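Local coordinates for acetylornithine aminotransferase (Aquifex aeolicus, PDB 2EH6), which transfers the amino group between N(2)-acetyl-L-ornithine and 2-oxoglutarate with pyridoxal 5'-phosphate as cofactor, in arginine biosynthesis, at residues Val20-Glu25 and Leu42-Pro47; Glu73-Lys78 and Val89-Ser94; Tyr301-Leu306 and Leu319-Glu324. All blocks are in the same frame, centred on the assembly; numbering follows the deposited sequence.

Contact 1: Val20-Glu25 and Leu42-Pro47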
loop_
_atom_site.group_PDB
_atom_site.type_symbol
_atom_site.label_atom_id
_atom_site.label_comp_id
_atom_site.label_asym_id
_atom_site.label_seq_id
_atom_site.Cartn_x
_atom_site.Cartn_y
_atom_site.Cartn_z
ATOM N N VAL A 20 26.563 1.122 -0.213
ATOM C CA VAL A 20 26.031 2.448 0.065
ATOM C C VAL A 20 26.167 3.367 -1.149
ATOM O O VAL A 20 26.035 4.590 -1.034
ATOM C CB VAL A 20 26.755 3.092 1.269
ATOM C CG1 VAL A 20 26.444 2.316 2.538
ATOM C CG2 VAL A 20 28.258 3.107 1.027
ATOM N N TYR A 21 26.419 2.771 -2.311
ATOM C CA TYR A 21 26.569 3.537 -3.548
ATOM C C TYR A 21 25.495 3.232 -4.583
ATOM O O TYR A 21 24.994 2.114 -4.667
ATOM C CB TYR A 21 27.940 3.257 -4.184
ATOM C CG TYR A 21 29.105 3.759 -3.364
ATOM C CD1 TYR A 21 29.522 5.087 -3.450
ATOM C CD2 TYR A 21 29.752 2.919 -2.459
ATOM C CE1 TYR A 21 30.553 5.569 -2.644
ATOM C CE2 TYR A 21 30.779 3.389 -1.651
ATOM C CZ TYR A 21 31.172 4.713 -1.745
ATOM O OH TYR A 21 32.169 5.181 -0.921
ATOM N N LEU A 22 25.162 4.248 -5.374
ATOM C CA LEU A 22 24.192 4.118 -6.452
ATOM C C LEU A 22 24.880 4.568 -7.743
ATOM O O LEU A 22 25.773 5.419 -7.715
ATOM C CB LEU A 22 22.964 4.991 -6.188
ATOM C CG LEU A 22 21.910 4.388 -5.248
ATOM C CD1 LEU A 22 20.865 5.433 -4.886
ATOM C CD2 LEU A 22 21.257 3.199 -5.934
ATOM N N TYR A 23 24.472 3.984 -8.863
ATOM C CA TYR A 23 25.044 4.329 -10.166
ATOM C C TYR A 23 23.936 4.701 -11.137
ATOM O O TYR A 23 22.951 3.975 -11.259
ATOM C CB TYR A 23 25.840 3.142 -10.713
ATOM C CG TYR A 23 26.899 2.670 -9.753
ATOM C CD1 TYR A 23 26.565 1.866 -8.659
ATOM C CD2 TYR A 23 28.218 3.103 -9.877
ATOM C CE1 TYR A 23 27.515 1.517 -7.708
ATOM C CE2 TYR A 23 29.179 2.759 -8.928
ATOM C CZ TYR A 23 28.819 1.970 -7.846
ATOM O OH TYR A 23 29.754 1.654 -6.888
ATOM N N ASP A 24 24.087 5.835 -11.820
ATOM C CA ASP A 24 23.073 6.262 -12.772
ATOM C C ASP A 24 23.338 5.725 -14.179
ATOM O O ASP A 24 24.288 4.974 -14.391
ATOM C CB ASP A 24 22.945 7.795 -12.788
ATOM C CG ASP A 24 24.166 8.496 -13.369
ATOM O OD1 ASP A 24 25.023 7.825 -13.986
ATOM O OD2 ASP A 24 24.254 9.735 -13.218
ATOM N N GLU A 25 22.488 6.100 -15.132
ATOM C CA GLU A 25 22.590 5.628 -16.511
ATOM C C GLU A 25 23.934 5.979 -17.191
ATOM O O GLU A 25 24.322 5.382 -18.188
ATOM C CB GLU A 25 21.421 6.206 -17.305
ATOM C CG GLU A 25 20.063 5.691 -16.824
ATOM C CD GLU A 25 19.020 5.967 -17.885
ATOM O OE1 GLU A 25 19.067 7.029 -18.491
ATOM O OE2 GLU A 25 18.138 5.125 -18.073
ATOM N N LEU A 42 19.683 -1.570 4.699
ATOM C CA LEU A 42 20.918 -2.344 4.541
ATOM C C LEU A 42 21.652 -2.020 3.235
ATOM O O LEU A 42 22.470 -2.813 2.757
ATOM C CB LEU A 42 20.615 -3.844 4.589
ATOM C CG LEU A 42 19.860 -4.345 5.827
ATOM C CD1 LEU A 42 19.645 -5.848 5.724
ATOM C CD2 LEU A 42 20.641 -4.009 7.088
ATOM N N GLY A 43 21.367 -0.855 2.667
ATOM C CA GLY A 43 22.011 -0.476 1.420
ATOM C C GLY A 43 21.477 -1.295 0.259
ATOM O O GLY A 43 20.401 -1.888 0.355
ATOM N N HIS A 44 22.234 -1.345 -0.834
ATOM C CA HIS A 44 21.822 -2.084 -2.020
ATOM C C HIS A 44 22.617 -3.366 -2.211
ATOM O O HIS A 44 23.778 -3.462 -1.805
ATOM C CB HIS A 44 21.995 -1.198 -3.256
ATOM C CG HIS A 44 21.253 0.099 -3.173
ATOM N ND1 HIS A 44 19.923 0.220 -3.515
ATOM C CD2 HIS A 44 21.649 1.324 -2.760
ATOM C CE1 HIS A 44 19.533 1.465 -3.316
ATOM N NE2 HIS A 44 20.560 2.156 -2.858
ATOM N N ALA A 45 21.983 -4.349 -2.838
ATOM C CA ALA A 45 22.622 -5.625 -3.116
ATOM C C ALA A 45 23.241 -6.255 -1.874
ATOM O O ALA A 45 24.280 -6.914 -1.953
ATOM C CB ALA A 45 23.694 -5.446 -4.200
ATOM N N TYR A 46 22.610 -6.044 -0.724
ATOM C CA TYR A 46 23.104 -6.622 0.516
ATOM C C TYR A 46 23.033 -8.140 0.340
ATOM O O TYR A 46 21.951 -8.702 0.202
ATOM C CB TYR A 46 22.220 -6.181 1.684
ATOM C CG TYR A 46 22.791 -6.518 3.036
ATOM C CD1 TYR A 46 23.869 -5.803 3.554
ATOM C CD2 TYR A 46 22.247 -7.547 3.808
ATOM C CE1 TYR A 46 24.391 -6.098 4.808
ATOM C CE2 TYR A 46 22.762 -7.850 5.065
ATOM C CZ TYR A 46 23.831 -7.121 5.557
ATOM O OH TYR A 46 24.325 -7.399 6.805
ATOM N N PRO A 47 24.192 -8.822 0.344
ATOM C CA PRO A 47 24.280 -10.278 0.174
ATOM C C PRO A 47 23.199 -11.137 0.837
ATOM O O PRO A 47 22.491 -11.882 0.162
ATOM C CB PRO A 47 25.682 -10.598 0.699
ATOM C CG PRO A 47 26.456 -9.398 0.277
ATOM C CD PRO A 47 25.522 -8.257 0.650
#
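Leu22 lays one methyl over a face of the His44 imidazole, and this CH-pi contact is the tight part of the interface. CD2 of Leu22 stands 3.6 Å from the centroid of the His44 ring, 23° off its normal, displaced toward the NE2 corner. The closest pair is Leu22 CD2 and His44 NE2 at 3.3 Å; Leu22 CG follows at 3.5 Å from the same nitrogen. The two side chains cross at about a right angle. On His44, CG stands anti to the carbonyl carbon (chi1 -56°), which swings the ring from the loop toward the strand. Toward the start of the strand the fit is looser: Tyr21 O approaches His44 CD2 obliquely at 3.9 Å. Tyr21 points its CB away, 6.7 Å from His44 CD2, and its partly exposed side chain takes no part. Val20 likewise points its CB away from the loop. Asp32 of the adjacent strand touches both Leu22 and His44, while Leu60 and His62 of the second subunit pack on Leu22 and His44 respectively. The loop leading into helix 47-59 is thus fitted against the N-terminal antiparallel meander of strands 12-18, 21-24 and 29-32, at the dimer interface of this class-III aminotransferase.

Contact 2: Glu73-Lys78 and Val89-Ser94. With PLP (pyridoxal-5'-phosphate), chain C.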
loop_
_atom_site.group_PDB
_atom_site.type_symbol
_atom_site.label_atom_id
_atom_site.label_comp_id
_atom_site.label_asym_id
_atom_site.label_seq_id
_atom_site.Cartn_x
_atom_site.Cartn_y
_atom_site.Cartn_z
ATOM N N GLU A 73 3.817 -15.024 10.964
ATOM C CA GLU A 73 4.012 -15.355 12.376
ATOM C C GLU A 73 5.459 -15.121 12.794
ATOM O O GLU A 73 5.720 -14.486 13.812
ATOM C CB GLU A 73 3.666 -16.824 12.649
ATOM C CG GLU A 73 2.192 -17.148 12.675
ATOM C CD GLU A 73 1.462 -16.496 13.835
ATOM O OE1 GLU A 73 2.121 -16.096 14.822
ATOM O OE2 GLU A 73 0.221 -16.400 13.761
ATOM N N GLU A 74 6.395 -15.643 12.004
ATOM C CA GLU A 74 7.817 -15.505 12.308
ATOM C C GLU A 74 8.285 -14.063 12.419
ATOM O O GLU A 74 9.004 -13.713 13.352
ATOM C CB GLU A 74 8.678 -16.222 11.262
ATOM C CG GLU A 74 10.111 -15.689 11.224
ATOM C CD GLU A 74 11.065 -16.537 10.405
ATOM O OE1 GLU A 74 10.713 -16.911 9.263
ATOM O OE2 GLU A 74 12.180 -16.812 10.905
ATOM N N LEU A 75 7.896 -13.228 11.459
ATOM C CA LEU A 75 8.302 -11.831 11.482
ATOM C C LEU A 75 7.623 -11.092 12.634
ATOM O O LEU A 75 8.254 -10.299 13.331
ATOM C CB LEU A 75 7.958 -11.158 10.148
ATOM C CG LEU A 75 8.396 -9.697 10.018
ATOM C CD1 LEU A 75 9.889 -9.583 10.314
ATOM C CD2 LEU A 75 8.071 -9.186 8.613
ATOM N N ALA A 76 6.336 -11.355 12.841
ATOM C CA ALA A 76 5.605 -10.698 13.927
ATOM C C ALA A 76 6.296 -10.983 15.260
ATOM O O ALA A 76 6.486 -10.089 16.082
ATOM C CB ALA A 76 4.163 -11.200 13.970
ATOM N N HIS A 77 6.672 -12.241 15.458
ATOM C CA HIS A 77 7.343 -12.667 16.681
ATOM C C HIS A 77 8.598 -11.831 16.937
ATOM O O HIS A 77 8.842 -11.393 18.060
ATOM C CB HIS A 77 7.702 -14.152 16.566
ATOM C CG HIS A 77 8.281 -14.740 17.816
ATOM N ND1 HIS A 77 8.617 -13.970 18.909
ATOM C CD2 HIS A 77 8.588 -16.017 18.145
ATOM C CE1 HIS A 77 9.108 -14.748 19.858
ATOM N NE2 HIS A 77 9.101 -15.994 19.419
ATOM N N LYS A 78 9.391 -11.600 15.893
ATOM C CA LYS A 78 10.607 -10.816 16.044
ATOM C C LYS A 78 10.304 -9.358 16.365
ATOM O O LYS A 78 11.022 -8.725 17.138
ATOM C CB LYS A 78 11.460 -10.907 14.774
ATOM C CG LYS A 78 12.014 -12.293 14.508
ATOM C CD LYS A 78 12.551 -12.406 13.087
ATOM C CE LYS A 78 12.906 -13.847 12.737
ATOM N NZ LYS A 78 14.045 -14.356 13.548
ATOM N N VAL A 89 0.518 -8.118 15.604
ATOM C CA VAL A 89 0.860 -7.355 14.410
ATOM C C VAL A 89 -0.113 -7.562 13.261
ATOM O O VAL A 89 -0.679 -8.643 13.103
ATOM C CB VAL A 89 2.283 -7.767 13.911
ATOM C CG1 VAL A 89 2.601 -7.100 12.566
ATOM C CG2 VAL A 89 3.321 -7.410 14.952
ATOM N N PHE A 90 -0.305 -6.511 12.468
ATOM C CA PHE A 90 -1.138 -6.584 11.272
ATOM C C PHE A 90 -0.213 -6.085 10.174
ATOM O O PHE A 90 0.360 -5.008 10.309
ATOM C CB PHE A 90 -2.347 -5.653 11.321
ATOM C CG PHE A 90 -2.992 -5.455 9.972
ATOM C CD1 PHE A 90 -3.716 -6.483 9.373
ATOM C CD2 PHE A 90 -2.790 -4.272 9.257
ATOM C CE1 PHE A 90 -4.225 -6.344 8.079
ATOM C CE2 PHE A 90 -3.292 -4.120 7.964
ATOM C CZ PHE A 90 -4.012 -5.162 7.370
ATOM N N PHE A 91 -0.077 -6.854 9.097
ATOM C CA PHE A 91 0.816 -6.466 7.999
ATOM C C PHE A 91 0.141 -5.724 6.854
ATOM O O PHE A 91 -0.884 -6.160 6.340
ATOM C CB PHE A 91 1.528 -7.703 7.447
ATOM C CG PHE A 91 2.583 -8.249 8.364
ATOM C CD1 PHE A 91 3.788 -7.572 8.538
ATOM C CD2 PHE A 91 2.368 -9.430 9.070
ATOM C CE1 PHE A 91 4.769 -8.059 9.407
ATOM C CE2 PHE A 91 3.342 -9.931 9.942
ATOM C CZ PHE A 91 4.548 -9.240 10.112
ATOM N N ALA A 92 0.733 -4.600 6.457
ATOM C CA ALA A 92 0.211 -3.795 5.360
ATOM C C ALA A 92 1.304 -3.690 4.286
ATOM O O ALA A 92 2.268 -4.460 4.306
ATOM C CB ALA A 92 -0.182 -2.407 5.867
ATOM N N ASN A 93 1.181 -2.735 3.369
ATOM C CA ASN A 93 2.178 -2.619 2.300
ATOM C C ASN A 93 2.924 -1.307 2.280
ATOM O O ASN A 93 3.851 -1.136 1.491
ATOM C CB ASN A 93 1.503 -2.800 0.943
ATOM C CG ASN A 93 0.798 -4.120 0.829
ATOM O OD1 ASN A 93 1.430 -5.157 0.620
ATOM N ND2 ASN A 93 -0.524 -4.099 0.986
ATOM N N SER A 94 2.527 -0.383 3.142
ATOM C CA SER A 94 3.155 0.927 3.162
ATOM C C SER A 94 2.968 1.589 4.500
ATOM O O SER A 94 2.213 1.105 5.346
ATOM C CB SER A 94 2.519 1.820 2.097
ATOM O OG SER A 94 1.128 1.992 2.369
HETATM N N1 PLP C . 4.513 8.398 8.214
HETATM C C2 PLP C . 5.787 8.792 8.400
HETATM C C2A PLP C . 6.246 9.249 9.760
HETATM C C3 PLP C . 6.701 8.778 7.327
HETATM O O3 PLP C . 7.996 9.176 7.513
HETATM C C4 PLP C . 6.248 8.338 6.039
HETATM C C4A PLP C . 7.213 8.311 4.915
HETATM C C5 PLP C . 4.862 7.928 5.889
HETATM C C6 PLP C . 4.033 7.978 7.019
HETATM C C5A PLP C . 4.317 7.458 4.549
HETATM O O4P PLP C . 4.806 6.144 4.274
HETATM P P PLP C . 4.233 5.651 2.838
HETATM O O1P PLP C . 4.759 4.290 2.584
HETATM O O2P PLP C . 2.639 5.607 2.820
HETATM O O3P PLP C . 4.746 6.658 1.691
#
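The Phe91 ring meets the helix with its rim: Ala76 N lies at its edge, in the ring plane, 3.9 Å from Phe91 CZ. One face is covered from within the strand, by Val89 CG1, 3.7 Å above the plane and over the ring centre. Leu75 comes in obliquely, its CD2 3.6 Å from Phe91 CE1. The two branches of Val89 divide the work: with CG1 anti to the backbone N (chi1 173°) that methyl covers the ring, while CG2 faces the helix, 4.0 Å from Ala76 CB. Val89 and Phe91, two residues apart, point from the same side of the strand toward helix 73-78, whose axis passes 9.2 Å away at 119° to the strand direction. With Leu75 cut back to an alanine, CG and both methyls go, and Phe91 CE1 would probably lose its closest helix partner, a gap opening toward Thr282 and Ile249, which Leu75 also touches. The second subunit adds to the packing, its Tyr2 against Ala76 and its Leu3 against Phe91, and shares backbone hydrogen bonds with Val89. Beyond the strand, Ser94 is the N-cap of helix 95-112; its OG hydrogen-bonds Glu97 N and also Glu97 OE2 of the second subunit, and its CB lies 3.4 Å from PLP O1P. Gly95 N and Thr96 N, at the start of that helix, and Thr270 OG1 of the second subunit hydrogen-bond the cofactor. Strand 87-92, outermost in its sheet within the subunit, running into a phosphate-binding helix N-terminus is characteristic of the large domain of fold-type I pyridoxal phosphate enzymes.

Contact 3: Tyr301-Leu306 and Leu319-Glu324; sequences YFKEKL and LMLGLE
Helix 301-306 and strand 320-324 run side by side in the same direction, their axes 9.6 Å apart and only 3° from parallel, with the CA atoms of Lys303 and Leu321 nearest each other, 7.0 Å apart. This is alpha/beta layer packing: the end of the long helix 275-308 lies on the sheet that includes the antiparallel strands 313-317 and 320-324, which follow it in the chain. Leu321 carries the strand's share of the contact. Its CG stands anti to the carbonyl carbon (chi1 -59°); CD1 meets Phe302, Leu306 and the start of Lys303, while CD2 lies against the Lys303 stem. CD1 reaches in between the side chains, 3.5 Å from Phe302 CD2 in an oblique approach and 3.7 Å from Lys303 N. Leu306 CD1 meets that methyl at 4.1 Å and also sits over one face of the Phe302 ring, 3.7 Å above its plane, so these three apolar groups pack against one another. Around them the Phe302 ring meets those of Phe353 and Phe33, and Ile364 and Ile368 of helix 361-374 touch the Phe302 side chain. Lys303 uses its aliphatic stem for the contact and sends its amino group onward to hydrogen-bond Gly316 O. That stem crosses Leu321 at about a right angle, with Lys303 CD 3.9 Å from Leu321 CD2.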
loop_
_atom_site.group_PDB
_atom_site.type_symbol
_atom_site.label_atom_id
_atom_site.label_comp_id
_atom_site.label_asym_id
_atom_site.label_seq_id
_atom_site.Cartn_x
_atom_site.Cartn_y
_atom_site.Cartn_z
ATOM N N TYR A 301 29.195 10.063 15.646
ATOM C CA TYR A 301 30.364 10.556 14.926
ATOM C C TYR A 301 29.898 11.566 13.879
ATOM O O TYR A 301 30.385 12.696 13.819
ATOM C CB TYR A 301 31.065 9.389 14.228
ATOM C CG TYR A 301 32.303 9.768 13.444
ATOM C CD1 TYR A 301 33.499 10.072 14.096
ATOM C CD2 TYR A 301 32.284 9.803 12.050
ATOM C CE1 TYR A 301 34.647 10.398 13.377
ATOM C CE2 TYR A 301 33.426 10.129 11.323
ATOM C CZ TYR A 301 34.603 10.425 11.994
ATOM O OH TYR A 301 35.738 10.747 11.284
ATOM N N PHE A 302 28.944 11.141 13.059
ATOM C CA PHE A 302 28.388 11.972 11.996
ATOM C C PHE A 302 27.794 13.269 12.547
ATOM O O PHE A 302 28.067 14.352 12.031
ATOM C CB PHE A 302 27.327 11.157 11.234
ATOM C CG PHE A 302 26.749 11.853 10.023
ATOM C CD1 PHE A 302 27.420 12.898 9.396
ATOM C CD2 PHE A 302 25.547 11.416 9.478
ATOM C CE1 PHE A 302 26.897 13.495 8.242
ATOM C CE2 PHE A 302 25.022 12.007 8.327
ATOM C CZ PHE A 302 25.696 13.044 7.711
ATOM N N LYS A 303 26.991 13.167 13.601
ATOM C CA LYS A 303 26.379 14.353 14.187
ATOM C C LYS A 303 27.445 15.359 14.621
ATOM O O LYS A 303 27.322 16.560 14.362
ATOM C CB LYS A 303 25.497 13.965 15.380
ATOM C CG LYS A 303 24.606 15.094 15.887
ATOM C CD LYS A 303 23.617 14.600 16.938
ATOM C CE LYS A 303 22.666 15.708 17.369
ATOM N NZ LYS A 303 21.679 15.241 18.387
ATOM N N GLU A 304 28.499 14.873 15.267
ATOM C CA GLU A 304 29.565 15.759 15.715
ATOM C C GLU A 304 30.270 16.459 14.557
ATOM O O GLU A 304 30.581 17.647 14.642
ATOM C CB GLU A 304 30.583 14.989 16.558
ATOM C CG GLU A 304 30.042 14.574 17.917
ATOM C CD GLU A 304 29.413 15.740 18.670
ATOM O OE1 GLU A 304 30.118 16.746 18.921
ATOM O OE2 GLU A 304 28.211 15.650 19.007
ATOM N N LYS A 305 30.523 15.723 13.478
ATOM C CA LYS A 305 31.183 16.299 12.311
ATOM C C LYS A 305 30.294 17.368 11.680
ATOM O O LYS A 305 30.782 18.389 11.197
ATOM C CB LYS A 305 31.500 15.209 11.282
ATOM C CG LYS A 305 32.471 14.150 11.778
ATOM C CD LYS A 305 33.786 14.778 12.227
ATOM C CE LYS A 305 34.731 13.739 12.795
ATOM N NZ LYS A 305 36.050 14.321 13.172
ATOM N N LEU A 306 28.986 17.125 11.681
ATOM C CA LEU A 306 28.042 18.084 11.124
ATOM C C LEU A 306 28.099 19.371 11.934
ATOM O O LEU A 306 28.061 20.467 11.375
ATOM C CB LEU A 306 26.623 17.512 11.143
ATOM C CG LEU A 306 26.328 16.410 10.119
ATOM C CD1 LEU A 306 24.915 15.888 10.314
ATOM C CD2 LEU A 306 26.497 16.967 8.710
ATOM N N LEU A 319 21.109 7.808 13.099
ATOM C CA LEU A 319 21.383 8.094 11.697
ATOM C C LEU A 319 20.214 8.806 11.020
ATOM O O LEU A 319 20.009 8.695 9.806
ATOM C CB LEU A 319 21.760 6.815 10.933
ATOM C CG LEU A 319 23.161 6.274 11.257
ATOM C CD1 LEU A 319 23.445 5.009 10.465
ATOM C CD2 LEU A 319 24.199 7.342 10.934
ATOM N N MET A 320 19.430 9.513 11.828
ATOM C CA MET A 320 18.333 10.319 11.317
ATOM C C MET A 320 18.754 11.717 11.743
ATOM O O MET A 320 18.393 12.191 12.824
ATOM C CB MET A 320 16.993 9.972 11.960
ATOM C CG MET A 320 15.849 10.748 11.310
ATOM S SD MET A 320 14.228 10.506 12.038
ATOM C CE MET A 320 13.911 8.876 11.560
ATOM N N LEU A 321 19.534 12.371 10.892
ATOM C CA LEU A 321 20.042 13.691 11.223
ATOM C C LEU A 321 19.637 14.769 10.239
ATOM O O LEU A 321 19.318 14.491 9.085
ATOM C CB LEU A 321 21.571 13.629 11.323
ATOM C CG LEU A 321 22.119 12.641 12.357
ATOM C CD1 LEU A 321 23.616 12.459 12.166
ATOM C CD2 LEU A 321 21.812 13.148 13.756
ATOM N N GLY A 322 19.660 16.009 10.711
ATOM C CA GLY A 322 19.309 17.128 9.866
ATOM C C GLY A 322 20.182 18.327 10.168
ATOM O O GLY A 322 20.678 18.486 11.283
ATOM N N LEU A 323 20.386 19.164 9.158
ATOM C CA LEU A 323 21.184 20.372 9.305
ATOM C C LEU A 323 20.301 21.514 8.830
ATOM O O LEU A 323 20.022 21.643 7.637
ATOM C CB LEU A 323 22.454 20.287 8.450
ATOM C CG LEU A 323 23.399 21.494 8.456
ATOM C CD1 LEU A 323 23.868 21.797 9.873
ATOM C CD2 LEU A 323 24.588 21.199 7.555
ATOM N N GLU A 324 19.839 22.325 9.774
ATOM C CA GLU A 324 18.981 23.454 9.452
ATOM C C GLU A 324 19.833 24.630 8.989
ATOM O O GLU A 324 20.578 25.217 9.774
ATOM C CB GLU A 324 18.160 23.850 10.679
ATOM C CG GLU A 324 17.113 24.909 10.403
ATOM C CD GLU A 324 16.287 25.230 11.630
ATOM O OE1 GLU A 324 15.741 24.287 12.242
ATOM O OE2 GLU A 324 16.179 26.425 11.978
#

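In the fold
The three contacts follow one another along the chain in the order of their numbers. Contacts 1 and 3, with centres 22 Å apart, reach the same mixed sheet. Contact 2 belongs to the other large sheet; its centre is 26 Å from contact 1 and 31 Å from contact 3, across the chain's centre from the latter. None touches another, but helix 275-308 connects them: it carries one segment of contact 3 and packs on Leu42 of contact 1 and Leu75 of contact 2. Contact 2 thus joins the cofactor-side sheet to the dimer interface, which contact 1 also meets, while contacts 1 and 3 pack loop and helix on a sheet built from both ends of the chain.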